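Local coordinates for protein beta-1,3-xylanase (Alcaligenes sp., PDB 2COV) that probably binds beta-1,3-xylan through its family 31 carbohydrate-binding module, a non-catalytic part of a beta-1,3-xylanase, at residues 30-35 with 53-58. Numbering follows the deposited sequence.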
# COMPACT_ATOMS: atom_id res chain seq x y z
N LYS A 30 2.05 3.74 -23.22
CA LYS A 30 3.43 4.27 -23.18
C LYS A 30 4.46 3.16 -23.29
O LYS A 30 5.65 3.37 -23.06
CB LYS A 30 3.68 5.03 -21.89
CG LYS A 30 2.74 6.21 -21.65
CD LYS A 30 2.60 7.08 -22.83
CE LYS A 30 3.87 7.72 -23.23
NZ LYS A 30 3.62 8.95 -24.07
N GLY A 31 4.02 1.95 -23.63
CA GLY A 31 4.98 0.92 -24.03
C GLY A 31 5.24 -0.17 -23.06
O GLY A 31 6.04 -1.06 -23.32
N TRP A 32 4.57 -0.17 -21.92
CA TRP A 32 4.75 -1.19 -20.88
C TRP A 32 4.49 -2.58 -21.40
O TRP A 32 3.64 -2.74 -22.28
CB TRP A 32 3.84 -0.94 -19.73
CG TRP A 32 3.76 0.47 -19.23
CD1 TRP A 32 4.57 1.07 -18.34
CD2 TRP A 32 2.72 1.38 -19.52
NE1 TRP A 32 4.13 2.33 -18.13
CE2 TRP A 32 3.00 2.54 -18.82
CE3 TRP A 32 1.58 1.34 -20.31
CZ2 TRP A 32 2.16 3.65 -18.87
CZ3 TRP A 32 0.75 2.40 -20.33
CH2 TRP A 32 1.05 3.54 -19.66
N SER A 33 5.07 -3.60 -20.81
CA SER A 33 4.70 -4.95 -21.21
C SER A 33 3.21 -5.21 -20.96
O SER A 33 2.58 -5.87 -21.74
CB SER A 33 5.60 -5.96 -20.49
OG SER A 33 5.66 -5.77 -19.10
N ALA A 34 2.66 -4.72 -19.87
CA ALA A 34 1.23 -4.64 -19.69
C ALA A 34 0.54 -5.99 -19.80
O ALA A 34 -0.53 -6.13 -20.36
CB ALA A 34 0.62 -3.59 -20.56
N GLY A 35 1.10 -7.02 -19.13
CA GLY A 35 0.39 -8.30 -19.03
C GLY A 35 -0.91 -8.23 -18.29
O GLY A 35 -1.80 -9.03 -18.50
N GLY A 53 -5.28 2.56 -28.83
CA GLY A 53 -4.09 3.18 -28.31
C GLY A 53 -4.10 3.53 -26.82
O GLY A 53 -3.10 4.08 -26.38
N ALA A 54 -5.14 3.17 -26.09
CA ALA A 54 -5.25 3.51 -24.69
C ALA A 54 -5.90 2.36 -23.95
O ALA A 54 -6.78 1.66 -24.48
CB ALA A 54 -6.07 4.79 -24.51
N PHE A 55 -5.55 2.27 -22.68
CA PHE A 55 -6.19 1.41 -21.72
C PHE A 55 -7.35 2.14 -21.12
O PHE A 55 -7.12 3.25 -20.64
CB PHE A 55 -5.22 0.97 -20.64
CG PHE A 55 -4.06 0.14 -21.18
CD1 PHE A 55 -2.89 0.74 -21.55
CD2 PHE A 55 -4.17 -1.23 -21.25
CE1 PHE A 55 -1.83 -0.02 -22.03
CE2 PHE A 55 -3.12 -2.01 -21.76
CZ PHE A 55 -1.97 -1.38 -22.11
N ARG A 56 -8.56 1.57 -21.06
CA ARG A 56 -9.72 2.36 -20.76
C ARG A 56 -10.81 1.57 -20.07
O ARG A 56 -10.93 0.36 -20.31
CB ARG A 56 -10.24 3.01 -21.97
CG ARG A 56 -10.62 2.22 -23.11
CD ARG A 56 -10.76 3.26 -24.56
NE ARG A 56 -9.78 3.59 -25.56
CZ ARG A 56 -9.75 4.81 -26.01
NH1 ARG A 56 -8.90 5.17 -26.91
NH2 ARG A 56 -10.60 5.79 -25.45
N LYS A 57 -11.57 2.22 -19.18
CA LYS A 57 -12.71 1.62 -18.56
C LYS A 57 -13.69 2.71 -18.13
O LYS A 57 -13.27 3.82 -17.85
CB LYS A 57 -12.33 0.75 -17.34
CG LYS A 57 -13.32 -0.43 -17.05
CD LYS A 57 -13.23 -1.49 -18.11
CE LYS A 57 -14.25 -2.60 -17.82
NZ LYS A 57 -14.56 -3.46 -18.92
N THR A 58 -14.98 2.38 -18.11
CA THR A 58 -16.03 3.31 -17.70
C THR A 58 -16.59 2.98 -16.32
O THR A 58 -16.65 1.81 -15.89
CB THR A 58 -17.14 3.32 -18.78
OG1 THR A 58 -16.56 3.70 -20.06
CG2 THR A 58 -18.27 4.21 -18.42
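Phe55 reaches out from its strand to meet Trp32 and Ala34 of a loop, a small example of how one aromatic residue can tie an irregular segment to a sheet without a single hydrogen bond between the two. The closest apolar approaches are made by two ring carbons, CZ and CE1. CZ of Phe55 touches the methyl CB of Ala34 at 3.7 Å, while Phe55 CE1 lies at the edge of the indole, near its plane, beside both CE3 and CZ3 and 3.9 Å from Trp32 CZ3. From the phenyl side both partners come in obliquely. The two aromatic side chains run past each other in opposite directions; in Phe55 a chi1 of -63° sets CG anti to the carbonyl carbon and carries the ring from the strand to the loop. The backbones stay well apart, with the CA atoms of Ala34 and Phe55 9.8 Å from each other.

In this antiparallel beta module, whose family belongs to the E-set clan and so probably has an immunoglobulin-like fold, residues 30-35 belong to the connection between strands 22-28 and 37-41, and Phe55 sits near the start of strand 54-60, which pairs with strand 22-28. Further aromatic packing extends the cluster: Phe71 of strand 66-75 meets both rings, and His27 makes an edge-to-face contact with Trp32. One indole face also receives Lys30 CB, 3.6 Å above the plane and offset toward the rim. Were Phe55 replaced by an alanine, the Ala34 methyl and the six-membered edge of Trp32 would probably lose their common partner and a gap would open between loop and strand.

The polar bonds of the loop go to other residues: Glu74 OE1 of strand 66-75 accepts from the backbone N of Gly35 and bonds to Ser33 OG, and Lys30 NZ forms a salt bridge with Asp12.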